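PDB 4ZEO: translation initiation factor eif-2b-like protein from Chaetomium thermophilum, which probably acts in translation initiation as the delta regulatory subunit of eIF2B, the complex that exchanges guanine nucleotide on eIF2. Local coordinates for residues Val188-Glu193 and Gly252-Ile257; Asn275-Ile280 and Glu296-Arg301; Asp282-Val287 and Ala352-Leu357. All coordinates share one frame; numbering follows the deposited sequence.

Contact 1 of 3, residues Val188-Glu193 and Gly252-Ile257; sequences VIESYE and GLLEWI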
loop_
_atom_site.group_PDB
_atom_site.type_symbol
_atom_site.label_atom_id
_atom_site.label_comp_id
_atom_site.label_asym_id
_atom_site.label_seq_id
_atom_site.Cartn_x
_atom_site.Cartn_y
_atom_site.Cartn_z
ATOM N N VAL A 188 1.228 -20.967 -7.277
ATOM C CA VAL A 188 2.520 -21.556 -7.636
ATOM C C VAL A 188 2.877 -22.688 -6.671
ATOM O O VAL A 188 3.276 -23.770 -7.097
ATOM C CB VAL A 188 3.634 -20.489 -7.637
ATOM C CG1 VAL A 188 5.003 -21.125 -7.794
ATOM C CG2 VAL A 188 3.381 -19.465 -8.719
ATOM N N ILE A 189 2.681 -22.443 -5.380
ATOM C CA ILE A 189 2.926 -23.442 -4.355
ATOM C C ILE A 189 1.992 -24.643 -4.497
ATOM O O ILE A 189 2.442 -25.789 -4.397
ATOM C CB ILE A 189 2.761 -22.829 -2.964
ATOM C CG1 ILE A 189 3.829 -21.763 -2.742
ATOM C CG2 ILE A 189 2.854 -23.885 -1.889
ATOM C CD1 ILE A 189 3.615 -20.952 -1.493
ATOM N N GLU A 190 0.713 -24.384 -4.791
ATOM C CA GLU A 190 -0.263 -25.458 -4.989
ATOM C C GLU A 190 0.203 -26.366 -6.112
ATOM O O GLU A 190 0.193 -27.587 -5.987
ATOM C CB GLU A 190 -1.664 -24.899 -5.308
ATOM C CG GLU A 190 -2.441 -24.365 -4.099
ATOM C CD GLU A 190 -3.833 -23.806 -4.448
ATOM O OE1 GLU A 190 -3.941 -22.945 -5.356
ATOM O OE2 GLU A 190 -4.825 -24.251 -3.821
ATOM N N SER A 191 0.638 -25.748 -7.200
ATOM C CA SER A 191 1.086 -26.462 -8.382
ATOM C C SER A 191 2.394 -27.200 -8.150
ATOM O O SER A 191 2.695 -28.168 -8.836
ATOM C CB SER A 191 1.246 -25.485 -9.546
ATOM O OG SER A 191 -0.013 -25.138 -10.096
ATOM N N TYR A 192 3.202 -26.700 -7.222
ATOM C CA TYR A 192 4.563 -27.197 -7.066
ATOM C C TYR A 192 4.664 -28.692 -6.734
ATOM O O TYR A 192 3.982 -29.201 -5.837
ATOM C CB TYR A 192 5.286 -26.397 -5.995
ATOM C CG TYR A 192 6.701 -26.849 -5.793
ATOM C CD1 TYR A 192 7.683 -26.535 -6.726
ATOM C CD2 TYR A 192 7.067 -27.602 -4.676
ATOM C CE1 TYR A 192 8.987 -26.948 -6.549
ATOM C CE2 TYR A 192 8.372 -28.014 -4.493
ATOM C CZ TYR A 192 9.326 -27.681 -5.433
ATOM O OH TYR A 192 10.633 -28.081 -5.270
ATOM N N GLU A 193 5.554 -29.372 -7.451
ATOM C CA GLU A 193 5.884 -30.759 -7.168
ATOM C C GLU A 193 7.387 -30.919 -7.044
ATOM O O GLU A 193 8.121 -30.573 -7.961
ATOM C CB GLU A 193 5.362 -31.674 -8.268
ATOM C CG GLU A 193 3.857 -31.836 -8.302
ATOM C CD GLU A 193 3.410 -32.545 -9.555
ATOM O OE1 GLU A 193 3.686 -32.013 -10.650
ATOM O OE2 GLU A 193 2.808 -33.637 -9.450
ATOM N N GLY A 252 1.844 -25.520 5.090
ATOM C CA GLY A 252 2.410 -24.481 5.936
ATOM C C GLY A 252 2.623 -23.153 5.209
ATOM O O GLY A 252 2.395 -22.076 5.766
ATOM N N LEU A 253 3.128 -23.225 3.983
ATOM C CA LEU A 253 3.336 -22.027 3.175
ATOM C C LEU A 253 1.984 -21.386 2.817
ATOM O O LEU A 253 1.855 -20.169 2.811
ATOM C CB LEU A 253 4.116 -22.369 1.913
ATOM C CG LEU A 253 5.616 -22.588 2.071
ATOM C CD1 LEU A 253 6.220 -22.971 0.724
ATOM C CD2 LEU A 253 6.305 -21.342 2.623
ATOM N N LEU A 254 0.986 -22.216 2.522
ATOM C CA LEU A 254 -0.333 -21.726 2.158
ATOM C C LEU A 254 -1.005 -21.016 3.336
ATOM O O LEU A 254 -1.647 -19.979 3.167
ATOM C CB LEU A 254 -1.201 -22.868 1.642
ATOM C CG LEU A 254 -0.773 -23.407 0.266
ATOM C CD1 LEU A 254 -1.830 -24.318 -0.336
ATOM C CD2 LEU A 254 -0.480 -22.259 -0.690
ATOM N N GLU A 255 -0.825 -21.543 4.541
ATOM C CA GLU A 255 -1.448 -20.909 5.688
ATOM C C GLU A 255 -0.651 -19.685 6.114
ATOM O O GLU A 255 -1.196 -18.734 6.656
ATOM C CB GLU A 255 -1.571 -21.905 6.836
ATOM C CG GLU A 255 -2.483 -23.053 6.451
ATOM C CD GLU A 255 -2.410 -24.246 7.388
ATOM O OE1 GLU A 255 -1.834 -24.116 8.490
ATOM O OE2 GLU A 255 -2.946 -25.316 7.018
ATOM N N TRP A 256 0.633 -19.688 5.799
ATOM C CA TRP A 256 1.465 -18.538 6.042
ATOM C C TRP A 256 1.122 -17.355 5.106
ATOM O O TRP A 256 1.135 -16.203 5.511
ATOM C CB TRP A 256 2.921 -18.946 5.913
ATOM C CG TRP A 256 3.811 -17.827 6.152
ATOM C CD1 TRP A 256 4.340 -17.441 7.342
ATOM C CD2 TRP A 256 4.244 -16.877 5.179
ATOM N NE1 TRP A 256 5.102 -16.310 7.163
ATOM C CE2 TRP A 256 5.058 -15.941 5.841
ATOM C CE3 TRP A 256 4.024 -16.728 3.807
ATOM C CZ2 TRP A 256 5.673 -14.873 5.184
ATOM C CZ3 TRP A 256 4.636 -15.651 3.134
ATOM C CH2 TRP A 256 5.448 -14.740 3.832
ATOM N N ILE A 257 0.857 -17.646 3.844
ATOM C CA ILE A 257 0.428 -16.621 2.895
ATOM C C ILE A 257 -0.921 -16.019 3.288
ATOM O O ILE A 257 -1.119 -14.810 3.211
ATOM C CB ILE A 257 0.366 -17.204 1.468
ATOM C CG1 ILE A 257 1.799 -17.370 0.968
ATOM C CG2 ILE A 257 -0.436 -16.318 0.526
ATOM C CD1 ILE A 257 1.923 -17.790 -0.449
#

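Contact 2 of 3, residues Asn275-Ile280 and Glu296-Arg301; sequences NAAQSI and EKTLLR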
loop_
_atom_site.group_PDB
_atom_site.type_symbol
_atom_site.label_atom_id
_atom_site.label_comp_id
_atom_site.label_asym_id
_atom_site.label_seq_id
_atom_site.Cartn_x
_atom_site.Cartn_y
_atom_site.Cartn_z
ATOM N N ASN A 275 -8.634 3.369 13.349
ATOM C CA ASN A 275 -7.823 4.126 14.281
ATOM C C ASN A 275 -7.580 5.561 13.785
ATOM O O ASN A 275 -7.560 6.489 14.586
ATOM C CB ASN A 275 -6.523 3.363 14.563
ATOM C CG ASN A 275 -6.766 2.125 15.412
ATOM O OD1 ASN A 275 -7.909 1.836 15.773
ATOM N ND2 ASN A 275 -5.710 1.371 15.705
ATOM N N ALA A 276 -7.450 5.755 12.476
ATOM C CA ALA A 276 -7.306 7.116 11.936
ATOM C C ALA A 276 -8.597 7.944 12.090
ATOM O O ALA A 276 -8.540 9.150 12.353
ATOM C CB ALA A 276 -6.881 7.071 10.470
ATOM N N ALA A 277 -9.747 7.285 11.942
ATOM C CA ALA A 277 -11.053 7.917 12.107
ATOM C C ALA A 277 -11.272 8.441 13.533
ATOM O O ALA A 277 -12.102 9.334 13.771
ATOM C CB ALA A 277 -12.162 6.928 11.730
ATOM N N GLN A 278 -10.568 7.844 14.487
ATOM C CA GLN A 278 -10.590 8.304 15.877
ATOM C C GLN A 278 -10.062 9.733 15.975
ATOM O O GLN A 278 -10.468 10.501 16.843
ATOM C CB GLN A 278 -9.771 7.371 16.765
ATOM C CG GLN A 278 -10.521 6.140 17.192
ATOM C CD GLN A 278 -9.646 5.195 17.984
ATOM O OE1 GLN A 278 -8.429 5.378 18.061
ATOM N NE2 GLN A 278 -10.248 4.149 18.528
ATOM N N SER A 279 -9.112 10.056 15.109
ATOM C CA SER A 279 -8.538 11.387 15.044
ATOM C C SER A 279 -9.525 12.428 14.528
ATOM O O SER A 279 -9.356 13.613 14.781
ATOM C CB SER A 279 -7.291 11.389 14.173
ATOM O OG SER A 279 -6.153 11.114 14.959
ATOM N N ILE A 280 -10.498 11.994 13.734
ATOM C CA ILE A 280 -11.490 12.905 13.192
ATOM C C ILE A 280 -12.603 13.190 14.183
ATOM O O ILE A 280 -13.128 12.288 14.807
ATOM C CB ILE A 280 -12.039 12.372 11.873
ATOM C CG1 ILE A 280 -10.877 12.242 10.885
ATOM C CG2 ILE A 280 -13.126 13.295 11.322
ATOM C CD1 ILE A 280 -11.243 11.636 9.595
ATOM N N GLU A 296 -9.607 7.386 1.921
ATOM C CA GLU A 296 -11.009 7.182 1.584
ATOM C C GLU A 296 -11.748 6.340 2.634
ATOM O O GLU A 296 -12.854 6.703 3.052
ATOM C CB GLU A 296 -11.115 6.526 0.199
ATOM C CG GLU A 296 -12.532 6.250 -0.291
ATOM C CD GLU A 296 -12.557 5.860 -1.759
ATOM O OE1 GLU A 296 -11.541 6.066 -2.457
ATOM O OE2 GLU A 296 -13.588 5.341 -2.226
ATOM N N LYS A 297 -11.126 5.233 3.051
ATOM C CA LYS A 297 -11.700 4.335 4.053
ATOM C C LYS A 297 -11.889 5.025 5.393
ATOM O O LYS A 297 -12.909 4.820 6.088
ATOM C CB LYS A 297 -10.813 3.101 4.261
ATOM C CG LYS A 297 -10.707 2.118 3.099
ATOM C CD LYS A 297 -11.994 1.450 2.736
ATOM C CE LYS A 297 -11.771 0.486 1.553
ATOM N NZ LYS A 297 -13.029 -0.209 1.118
ATOM N N THR A 298 -10.906 5.841 5.750
ATOM C CA THR A 298 -10.933 6.574 7.009
ATOM C C THR A 298 -12.079 7.564 7.047
ATOM O O THR A 298 -12.848 7.605 8.019
ATOM C CB THR A 298 -9.638 7.324 7.242
ATOM O OG1 THR A 298 -8.570 6.379 7.379
ATOM C CG2 THR A 298 -9.748 8.165 8.497
ATOM N N LEU A 299 -12.206 8.332 5.963
ATOM C CA LEU A 299 -13.257 9.337 5.844
ATOM C C LEU A 299 -14.629 8.671 5.833
ATOM O O LEU A 299 -15.556 9.146 6.477
ATOM C CB LEU A 299 -13.036 10.204 4.590
ATOM C CG LEU A 299 -11.737 11.040 4.645
ATOM C CD1 LEU A 299 -11.497 11.896 3.381
ATOM C CD2 LEU A 299 -11.720 11.939 5.896
ATOM N N LEU A 300 -14.763 7.559 5.119
ATOM C CA LEU A 300 -16.042 6.838 5.118
ATOM C C LEU A 300 -16.350 6.286 6.515
ATOM O O LEU A 300 -17.491 6.303 6.956
ATOM C CB LEU A 300 -16.048 5.719 4.060
ATOM C CG LEU A 300 -16.007 6.255 2.613
ATOM C CD1 LEU A 300 -15.915 5.143 1.557
ATOM C CD2 LEU A 300 -17.170 7.196 2.315
ATOM N N ARG A 301 -15.325 5.842 7.225
ATOM C CA ARG A 301 -15.521 5.319 8.573
ATOM C C ARG A 301 -16.021 6.400 9.548
ATOM O O ARG A 301 -16.985 6.179 10.293
ATOM C CB ARG A 301 -14.210 4.691 9.079
ATOM C CG ARG A 301 -14.241 4.206 10.511
ATOM C CD ARG A 301 -14.955 2.898 10.640
ATOM N NE ARG A 301 -15.048 2.544 12.048
ATOM C CZ ARG A 301 -15.510 1.387 12.525
ATOM N NH1 ARG A 301 -15.938 0.423 11.716
ATOM N NH2 ARG A 301 -15.536 1.204 13.834
#

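Contact 3 of 3, residues Asp282-Val287 and Ala352-Leu357; sequences DGDTIV and ASNVFL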
loop_
_atom_site.group_PDB
_atom_site.type_symbol
_atom_site.label_atom_id
_atom_site.label_comp_id
_atom_site.label_asym_id
_atom_site.label_seq_id
_atom_site.Cartn_x
_atom_site.Cartn_y
_atom_site.Cartn_z
ATOM N N ASP A 282 -16.085 16.006 15.349
ATOM C CA ASP A 282 -17.150 16.830 14.785
ATOM C C ASP A 282 -16.658 18.258 14.573
ATOM O O ASP A 282 -16.042 18.850 15.459
ATOM C CB ASP A 282 -18.369 16.843 15.704
ATOM C CG ASP A 282 -19.422 15.859 15.281
ATOM O OD1 ASP A 282 -19.489 15.560 14.078
ATOM O OD2 ASP A 282 -20.195 15.397 16.144
ATOM N N GLY A 283 -16.953 18.806 13.400
ATOM C CA GLY A 283 -16.533 20.154 13.048
ATOM C C GLY A 283 -15.141 20.276 12.441
ATOM O O GLY A 283 -14.685 21.379 12.171
ATOM N N ASP A 284 -14.469 19.152 12.216
ATOM C CA ASP A 284 -13.121 19.173 11.635
ATOM C C ASP A 284 -13.151 19.531 10.158
ATOM O O ASP A 284 -14.131 19.287 9.446
ATOM C CB ASP A 284 -12.429 17.799 11.789
ATOM C CG ASP A 284 -11.759 17.603 13.147
ATOM O OD1 ASP A 284 -11.173 16.514 13.366
ATOM O OD2 ASP A 284 -11.837 18.508 14.006
ATOM N N THR A 285 -12.051 20.093 9.688
ATOM C CA THR A 285 -11.848 20.211 8.262
ATOM C C THR A 285 -10.649 19.385 7.897
ATOM O O THR A 285 -9.581 19.529 8.459
ATOM C CB THR A 285 -11.664 21.654 7.789
ATOM O OG1 THR A 285 -12.776 22.451 8.234
ATOM C CG2 THR A 285 -11.614 21.682 6.272
ATOM N N ILE A 286 -10.850 18.492 6.957
ATOM C CA ILE A 286 -9.819 17.568 6.530
ATOM C C ILE A 286 -9.334 17.925 5.141
ATOM O O ILE A 286 -10.144 18.236 4.269
ATOM C CB ILE A 286 -10.331 16.104 6.508
ATOM C CG1 ILE A 286 -11.085 15.775 7.805
ATOM C CG2 ILE A 286 -9.186 15.162 6.260
ATOM C CD1 ILE A 286 -10.183 15.640 9.002
ATOM N N VAL A 287 -8.019 17.885 4.945
ATOM C CA VAL A 287 -7.441 18.101 3.632
ATOM C C VAL A 287 -6.762 16.820 3.144
ATOM O O VAL A 287 -6.109 16.108 3.909
ATOM C CB VAL A 287 -6.426 19.263 3.638
ATOM C CG1 VAL A 287 -5.882 19.487 2.222
ATOM C CG2 VAL A 287 -7.083 20.549 4.182
ATOM N N ALA A 352 -5.885 25.304 11.254
ATOM C CA ALA A 352 -6.860 24.478 11.966
ATOM C C ALA A 352 -7.185 23.143 11.274
ATOM O O ALA A 352 -7.655 22.216 11.922
ATOM C CB ALA A 352 -8.117 25.254 12.207
ATOM N N SER A 353 -6.987 23.066 9.965
ATOM C CA SER A 353 -7.320 21.855 9.201
ATOM C C SER A 353 -6.405 20.669 9.552
ATOM O O SER A 353 -5.314 20.843 10.108
ATOM C CB SER A 353 -7.264 22.120 7.686
ATOM O OG SER A 353 -5.921 22.185 7.214
ATOM N N ASN A 354 -6.850 19.459 9.219
ATOM C CA ASN A 354 -5.977 18.302 9.350
ATOM C C ASN A 354 -5.737 17.640 7.997
ATOM O O ASN A 354 -6.675 17.320 7.278
ATOM C CB ASN A 354 -6.584 17.282 10.318
ATOM C CG ASN A 354 -6.418 17.687 11.770
ATOM O OD1 ASN A 354 -5.332 17.609 12.330
ATOM N ND2 ASN A 354 -7.513 18.103 12.387
ATOM N N VAL A 355 -4.480 17.351 7.690
ATOM C CA VAL A 355 -4.139 16.775 6.408
ATOM C C VAL A 355 -3.891 15.270 6.578
ATOM O O VAL A 355 -3.079 14.864 7.399
ATOM C CB VAL A 355 -2.883 17.451 5.821
ATOM C CG1 VAL A 355 -2.461 16.769 4.552
ATOM C CG2 VAL A 355 -3.107 18.951 5.596
ATOM N N PHE A 356 -4.624 14.457 5.825
ATOM C CA PHE A 356 -4.442 13.014 5.821
ATOM C C PHE A 356 -3.911 12.627 4.463
ATOM O O PHE A 356 -4.517 12.934 3.451
ATOM C CB PHE A 356 -5.744 12.249 6.090
ATOM C CG PHE A 356 -6.201 12.277 7.521
ATOM C CD1 PHE A 356 -6.036 11.176 8.338
ATOM C CD2 PHE A 356 -6.826 13.395 8.043
ATOM C CE1 PHE A 356 -6.474 11.205 9.670
ATOM C CE2 PHE A 356 -7.258 13.431 9.374
ATOM C CZ PHE A 356 -7.087 12.344 10.181
ATOM N N LEU A 357 -2.775 11.947 4.452
ATOM C CA LEU A 357 -2.130 11.514 3.225
ATOM C C LEU A 357 -1.812 10.020 3.233
ATOM O O LEU A 357 -1.563 9.430 4.289
ATOM C CB LEU A 357 -0.855 12.331 3.021
ATOM C CG LEU A 357 -0.811 13.691 2.299
ATOM C CD1 LEU A 357 -2.119 14.313 1.766
ATOM C CD2 LEU A 357 0.108 14.712 3.002
HETATM O O HOH W 1 -9.846 20.924 11.700
#

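Contact 1 of 3, residues Val188-Glu193 and Gly252-Ile257
I189 drives its long branch into the groove between L253 and I257, and most of what is buried here gathers around that one side chain. CG1 stands anti to the carbonyl carbon (chi1 -65°), and a chi2 of 171° carries CD1 outward to the facing helix. There I189 CD1 rests 3.7 Å from L253 CB, the two side chains crossing at about a right angle, and meets I257 CD1 tip to tip, also at 3.7 Å. The short branch works the flank: I189 CG2 lies 3.9 Å from L254 CD2, the two side chains running alongside and pointing opposite ways. F204 of helix 200-219 also touches I189, and L233 and F240 touch L253, so this side is closed by further apolar groups. The other side is looser, for E190 is exposed. The other methyl of L254, CD1, meets E190 CG at 3.8 Å, again with the side chains at about a right angle; only the aliphatic part of this glutamate takes part, and its carboxylate lies in a long, weak ion pair with R186. Polar ties lie just beyond, where K250 NZ hydrogen-bonds to the carbonyl oxygens of E190 and Y192 as helix 174-191 gives out. No hydrogen bond joins the two segments themselves, which implies that within them the fit is purely aliphatic, while directional ties between the helices come from K250, just before 252-257 on the same helix.

Contact 2 of 3, residues Asn275-Ile280 and Glu296-Arg301
T298 presents both of its branches to A276, one methyl group facing a hydroxyl and a methyl at once. T298 OG1 and T298 CG2 each lie 3.6 Å from A276 CB, and CG2, anti to the backbone N (chi1 -64° for OG1), also comes within 3.6 Å of A277 N. The hydroxyl finds its hydrogen bond inside its own helix, at L294 O, so what it offers across the contact is bulk alone. One turn on, R301 can be followed outward from the backbone. Its CB is 4.0 Å from A277 CB, and R301 CG, anti to the backbone N (chi1 175°), closes to 3.6 Å of the same methyl. The chain then bends, chi2 of 78° turning CD off that line; NE forms a salt bridge with E305, while NH2 lies close to the like charge of R274. Further along the chain, I280 reaches back: I280 CD1 sits 3.7 Å from L299 CD2, their side chains crossing at about a right angle, and 3.9 Å from T298 CG2. Small residues thus let the C-terminal part of helix 246-277 settle close to helix 293-304. Around them, L391 of strand 387-391 touches A276 and T298, F309 just ahead of strand 310-314 touches I280 and L299, and L329 of helix 321-331 backs L299, placing the contact where the long helix enters the parallel sheet domain.

Contact 3 of 3, residues Asp282-Val287 and Ala352-Leu357
The ring of F356 meets I286 obliquely along its CD2-CE2 side, with I286 CG2 3.4 Å from F356 CD2 and I286 CD1 3.7 Å from F356 CE2. On from there I280 touches CZ, while I389 and L391 of strand 387-391 also border the ring. The other flat pair, D284 and N354, barely meets: carboxylate and amide planes stand 50° apart, and D284 OD1 to N354 ND2 is 4.1 Å, too long for a bond; OD1 is hydrogen-bonded to N281 N. An alanine in place of I286 would probably leave the CD2-CE2 side of F356 uncovered, opening a gap beside I280 and setting the ring freer to turn. V287 and V355 occupy the reverse face of the sheet, V287 CB 3.9 Å from V355 CG2, with V377 and A381 of helix 374-384 packed on V355. V287 CG2 also lies 3.6 Å from S353 OG, a hydroxyl that hydrogen-bonds to P350 O. Between the faces, three hydrogen bonds join the backbones: N354 N to T285 O (2.8 Å), V287 N to N354 O (2.8 Å) and F356 N to V287 O (2.9 Å). Ahead of them a water accepts from T285 N and donates to A352 O. The strands run parallel with a 38° twist, and I286 turns its own N-H and C=O to strand 310-314. Strands first and fourth in the chain, paired at the centre of a 3-2-1-4-5-6 sheet, form the topological switch point characteristic of Rossmann-like folds.

Read from the N terminus, contact 1 comes first and closes a loop of 58 mostly helical residues, joining helix 174-191 to the early part of helix 246-277. It is complete before the others begin. The same long helix then runs on to contact 2, whose centre is 35 Å from that of contact 1, and so links the helical region to the sheet domain. Contacts 2 and 3 cross: their segments alternate, 275-280, 282-287, 296-301 and 352-357. Contact 2 closes a short loop through strand 285-289, whereas contact 3 spans 64 residues to pair that strand with 354-358. Their centres lie 11 Å apart, and I280 of contact 2 bridges to contact 3, making them continuous.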